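Local coordinates for Gp26 (PDB 4JZ5), which probably cleaves the glycan strands of Listeria peptidoglycan as the glycosyl hydrolase family 25 catalytic domain of a phage endolysin, at residues G148-D153 / L191-S196; S154-H159 / P185-D190. All coordinates share one frame; numbering follows the deposited sequence.

Contact 1 (G148-D153 / L191-S196); sequences GLYAGD and LWQYTS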
# COMPACT_ATOMS: atom_id res chain seq x y z
N GLY A 148 1.79 -3.10 -7.28
CA GLY A 148 0.35 -3.18 -7.39
C GLY A 148 -0.32 -1.82 -7.37
O GLY A 148 0.34 -0.78 -7.38
N LEU A 149 -1.66 -1.86 -7.35
CA LEU A 149 -2.49 -0.68 -7.51
C LEU A 149 -3.58 -0.72 -6.45
O LEU A 149 -4.22 -1.75 -6.26
CB LEU A 149 -3.11 -0.66 -8.90
CG LEU A 149 -4.03 0.50 -9.23
CD1 LEU A 149 -3.32 1.84 -9.18
CD2 LEU A 149 -4.64 0.28 -10.61
N TYR A 150 -3.78 0.42 -5.79
CA TYR A 150 -4.80 0.58 -4.75
C TYR A 150 -5.75 1.71 -5.10
O TYR A 150 -5.32 2.80 -5.48
CB TYR A 150 -4.14 0.90 -3.40
CG TYR A 150 -5.09 1.43 -2.34
CD1 TYR A 150 -5.41 2.79 -2.28
CD2 TYR A 150 -5.65 0.57 -1.40
CE1 TYR A 150 -6.26 3.27 -1.32
CE2 TYR A 150 -6.51 1.05 -0.44
CZ TYR A 150 -6.81 2.41 -0.40
OH TYR A 150 -7.65 2.94 0.55
N ALA A 151 -7.04 1.45 -4.89
CA ALA A 151 -8.06 2.49 -4.85
C ALA A 151 -9.30 1.90 -4.20
O ALA A 151 -9.43 0.68 -4.01
CB ALA A 151 -8.38 3.01 -6.24
N GLY A 152 -10.23 2.77 -3.80
CA GLY A 152 -11.55 2.31 -3.40
C GLY A 152 -12.32 1.72 -4.58
O GLY A 152 -12.10 2.08 -5.74
N ASP A 153 -13.21 0.80 -4.23
CA ASP A 153 -14.11 0.11 -5.14
C ASP A 153 -14.70 1.03 -6.23
O ASP A 153 -14.47 0.83 -7.42
CB ASP A 153 -15.22 -0.51 -4.28
CG ASP A 153 -16.12 -1.46 -5.04
OD1 ASP A 153 -15.96 -1.65 -6.26
OD2 ASP A 153 -17.03 -2.02 -4.39
N LEU A 191 -6.10 -8.06 -2.43
CA LEU A 191 -6.03 -7.59 -1.04
C LEU A 191 -7.21 -6.63 -0.83
O LEU A 191 -7.41 -5.73 -1.63
CB LEU A 191 -4.71 -6.87 -0.83
CG LEU A 191 -4.38 -6.38 0.59
CD1 LEU A 191 -4.27 -7.53 1.58
CD2 LEU A 191 -3.07 -5.58 0.58
N TRP A 192 -7.99 -6.86 0.23
CA TRP A 192 -9.20 -6.07 0.52
C TRP A 192 -8.96 -5.24 1.77
O TRP A 192 -8.72 -5.79 2.85
CB TRP A 192 -10.37 -7.03 0.73
CG TRP A 192 -11.64 -6.47 1.32
CD1 TRP A 192 -12.14 -5.20 1.24
CD2 TRP A 192 -12.58 -7.22 2.06
NE1 TRP A 192 -13.35 -5.13 1.92
CE2 TRP A 192 -13.64 -6.36 2.43
CE3 TRP A 192 -12.62 -8.55 2.47
CZ2 TRP A 192 -14.72 -6.80 3.19
CZ3 TRP A 192 -13.70 -8.98 3.22
CH2 TRP A 192 -14.74 -8.11 3.57
N GLN A 193 -8.98 -3.93 1.61
CA GLN A 193 -8.94 -3.01 2.75
C GLN A 193 -10.37 -2.83 3.25
O GLN A 193 -11.18 -2.19 2.59
CB GLN A 193 -8.32 -1.69 2.36
CG GLN A 193 -7.92 -0.85 3.55
CD GLN A 193 -7.43 0.49 3.08
OE1 GLN A 193 -8.21 1.29 2.55
NE2 GLN A 193 -6.14 0.74 3.20
N TYR A 194 -10.66 -3.45 4.39
CA TYR A 194 -12.05 -3.60 4.82
C TYR A 194 -12.49 -2.60 5.88
O TYR A 194 -13.68 -2.49 6.16
CB TYR A 194 -12.33 -5.03 5.27
CG TYR A 194 -11.52 -5.54 6.44
CD1 TYR A 194 -11.86 -5.22 7.74
CD2 TYR A 194 -10.44 -6.40 6.24
CE1 TYR A 194 -11.15 -5.70 8.80
CE2 TYR A 194 -9.72 -6.90 7.31
CZ TYR A 194 -10.09 -6.56 8.58
OH TYR A 194 -9.37 -7.08 9.64
N THR A 195 -11.56 -1.87 6.47
CA THR A 195 -11.89 -0.83 7.43
C THR A 195 -10.75 0.15 7.55
O THR A 195 -9.59 -0.21 7.30
CB THR A 195 -12.22 -1.43 8.83
OG1 THR A 195 -12.74 -0.43 9.70
CG2 THR A 195 -11.00 -2.06 9.47
N SER A 196 -11.08 1.38 7.93
CA SER A 196 -10.10 2.39 8.31
C SER A 196 -10.09 2.59 9.82
O SER A 196 -9.35 3.44 10.32
CB SER A 196 -10.41 3.72 7.62
OG SER A 196 -11.59 4.33 8.14

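Contact 2 (S154-H159 / P185-D190); sequences SFWKTH and PSIPYD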
# COMPACT_ATOMS: atom_id res chain seq x y z
N SER A 154 -15.45 2.04 -5.80
CA SER A 154 -16.15 2.95 -6.70
C SER A 154 -15.19 3.74 -7.58
O SER A 154 -15.40 3.86 -8.79
CB SER A 154 -17.02 3.91 -5.90
OG SER A 154 -17.67 4.82 -6.77
N PHE A 155 -14.15 4.31 -6.99
CA PHE A 155 -13.16 5.06 -7.75
C PHE A 155 -12.54 4.17 -8.82
O PHE A 155 -12.35 4.58 -9.98
CB PHE A 155 -12.08 5.61 -6.83
CG PHE A 155 -11.10 6.49 -7.53
CD1 PHE A 155 -10.05 5.95 -8.25
CD2 PHE A 155 -11.24 7.87 -7.49
CE1 PHE A 155 -9.16 6.77 -8.91
CE2 PHE A 155 -10.34 8.70 -8.15
CZ PHE A 155 -9.30 8.14 -8.86
N TRP A 156 -12.20 2.94 -8.44
CA TRP A 156 -11.56 1.99 -9.35
C TRP A 156 -12.44 1.77 -10.58
O TRP A 156 -11.98 1.85 -11.72
CB TRP A 156 -11.33 0.68 -8.59
CG TRP A 156 -10.55 -0.38 -9.31
CD1 TRP A 156 -10.91 -1.05 -10.44
CD2 TRP A 156 -9.29 -0.92 -8.90
NE1 TRP A 156 -9.93 -1.96 -10.78
CE2 TRP A 156 -8.94 -1.91 -9.85
CE3 TRP A 156 -8.42 -0.67 -7.83
CZ2 TRP A 156 -7.74 -2.63 -9.76
CZ3 TRP A 156 -7.25 -1.40 -7.75
CH2 TRP A 156 -6.92 -2.36 -8.71
N LYS A 157 -13.72 1.50 -10.35
CA LYS A 157 -14.64 1.26 -11.44
C LYS A 157 -14.79 2.48 -12.34
O LYS A 157 -14.77 2.37 -13.57
CB LYS A 157 -16.01 0.87 -10.89
CG LYS A 157 -16.05 -0.51 -10.25
CD LYS A 157 -17.45 -0.95 -9.88
CE LYS A 157 -18.04 -0.11 -8.77
NZ LYS A 157 -19.34 -0.67 -8.29
N THR A 158 -14.97 3.65 -11.73
CA THR A 158 -15.29 4.84 -12.50
C THR A 158 -14.10 5.51 -13.17
O THR A 158 -14.28 6.46 -13.92
CB THR A 158 -16.04 5.89 -11.64
OG1 THR A 158 -15.18 6.34 -10.58
CG2 THR A 158 -17.34 5.31 -11.09
N HIS A 159 -12.89 5.00 -12.92
CA HIS A 159 -11.70 5.47 -13.63
C HIS A 159 -11.05 4.39 -14.48
O HIS A 159 -9.93 4.58 -14.97
CB HIS A 159 -10.71 6.09 -12.66
CG HIS A 159 -11.23 7.33 -12.02
ND1 HIS A 159 -12.14 7.31 -10.99
CD2 HIS A 159 -11.05 8.64 -12.33
CE1 HIS A 159 -12.47 8.55 -10.66
NE2 HIS A 159 -11.81 9.38 -11.46
N PRO A 185 -15.75 -5.64 -1.62
CA PRO A 185 -15.71 -4.87 -2.86
C PRO A 185 -16.67 -5.43 -3.89
O PRO A 185 -16.94 -6.63 -3.92
CB PRO A 185 -14.26 -5.01 -3.31
CG PRO A 185 -13.51 -5.25 -2.05
CD PRO A 185 -14.42 -6.11 -1.23
N SER A 186 -17.16 -4.56 -4.76
CA SER A 186 -18.05 -4.98 -5.83
C SER A 186 -17.29 -5.54 -7.03
O SER A 186 -17.91 -5.96 -8.00
CB SER A 186 -18.90 -3.80 -6.27
OG SER A 186 -18.13 -2.86 -6.98
N ILE A 187 -15.96 -5.51 -6.95
CA ILE A 187 -15.09 -6.00 -8.01
C ILE A 187 -14.13 -7.01 -7.41
O ILE A 187 -13.93 -7.03 -6.20
CB ILE A 187 -14.29 -4.85 -8.68
CG1 ILE A 187 -13.40 -4.12 -7.66
CG2 ILE A 187 -15.24 -3.87 -9.36
CD1 ILE A 187 -12.59 -2.99 -8.25
N PRO A 188 -13.51 -7.84 -8.24
CA PRO A 188 -12.54 -8.79 -7.70
C PRO A 188 -11.36 -8.08 -7.05
O PRO A 188 -10.94 -7.00 -7.50
CB PRO A 188 -12.06 -9.56 -8.92
CG PRO A 188 -13.18 -9.42 -9.90
CD PRO A 188 -13.78 -8.08 -9.67
N TYR A 189 -10.82 -8.68 -6.01
CA TYR A 189 -9.67 -8.12 -5.32
C TYR A 189 -8.67 -9.21 -5.00
O TYR A 189 -9.01 -10.39 -4.91
CB TYR A 189 -10.10 -7.44 -4.01
CG TYR A 189 -10.60 -8.40 -2.95
CD1 TYR A 189 -9.73 -9.07 -2.11
CD2 TYR A 189 -11.96 -8.65 -2.79
CE1 TYR A 189 -10.17 -9.95 -1.16
CE2 TYR A 189 -12.42 -9.54 -1.83
CZ TYR A 189 -11.52 -10.18 -1.01
OH TYR A 189 -11.96 -11.07 -0.06
N ASP A 190 -7.42 -8.79 -4.82
CA ASP A 190 -6.39 -9.65 -4.24
C ASP A 190 -6.22 -9.34 -2.75
O ASP A 190 -6.18 -10.25 -1.91
CB ASP A 190 -5.06 -9.47 -4.97
CG ASP A 190 -5.13 -9.89 -6.43
OD1 ASP A 190 -5.79 -10.91 -6.71
OD2 ASP A 190 -4.54 -9.18 -7.27

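Contact 1 (G148-D153 / L191-S196)
Tyr150 and Gln193 carry the whole contact, through one polar link between strands 147-152 and 191-195 of the closed family 25 barrel. The hydrogen bond runs from the phenol to the amide: Tyr150 OH donates to Gln193 OE1 at 2.7 Å. The C=O...O angle is 126°, and the phenol oxygen lies 28° off the carbonyl plane. OE1 meets the Tyr150 ring at its edge, in the ring plane, and ring and amide planes stand 62° apart. Van der Waals contact is thin: beside that bond, Tyr150 CE2 is 3.4 Å from Gln193 OE1 and 3.7 Å from Gln193 NE2. Both side chains leave with CG opposite the backbone N, and the extended Gln193 chain helps bridge backbones whose nearest CA atoms, those of Tyr150 and Leu191, are 9.1 Å apart. The gap is that of strands that are not neighbours: 169-172 pairs in parallel with each, and its Trp170 packs edge-to-face on Tyr150. Outside partners complete the amide, Tyr174 OH at OE1 and Asp27 OD1 at NE2. With two hydroxyls on its oxygen and NE2 turned to Asp27 OD1, this buried amide is probably fixed in rotation.

Contact 2 (S154-H159 / P185-D190)
Partly buried, apolar at its centre and polar at its outer edge, this contact sets Trp156 and Lys157 of helix 153-158 against Ser186 and Ile187 in the loop that leads from strand 169-172 into strand 191-195. Ile187 supplies the apolar part with two branches. Its CD1 lies over one face of the Trp156 indole, 3.6 Å from the centroid of the five-membered ring and 21° off the normal, a CH-pi contact displaced toward Trp156 CD1, which Ile187 CD1 approaches to 3.4 Å. The other branch, Ile187 CG2, rests against the aliphatic part of Lys157, 3.6 Å from its CG. In the barrel of this family 25 domain, helix 153-158 directly follows strand 147-152, and Trp156 also packs on Leu149 and Ala151 of that strand while its NE1 is hydrogen-bonded to Asp162 OD1. At the exposed edge, Lys157 NZ donates a hydrogen bond to Ser186 OG at 2.8 Å. The lysine chain bends at chi3 (-67°), and its CD passes 3.5 Å from Ser186 OG before NZ reaches the hydroxyl. Within segment 154-159, the His159 ring lies over the Phe155 ring, and His159 ND1 donates to Phe155 O (2.9 Å, N-H...O angle 153°).

From the N terminus, strand 147-152 brings in the first half of contact 1 and runs straight into helix 153-158, which carries the first half of contact 2. The chain then passes through strand 169-172, and the loop at 185-190 returns to the helix, closing contact 2; strand 191-195 follows and closes contact 1. The smaller loop thus lies within the larger without crossing it. The contact centres are 9 Å apart. In one conformer of Asp153, its OD2 lies 2.6 Å from Ser186 N, a probable hydrogen bond, and Leu149 O packs 3.4 Å from Trp156 CZ3. Contact 1 ties the two barrel strands, contact 2 the helix after the first to the loop before the second.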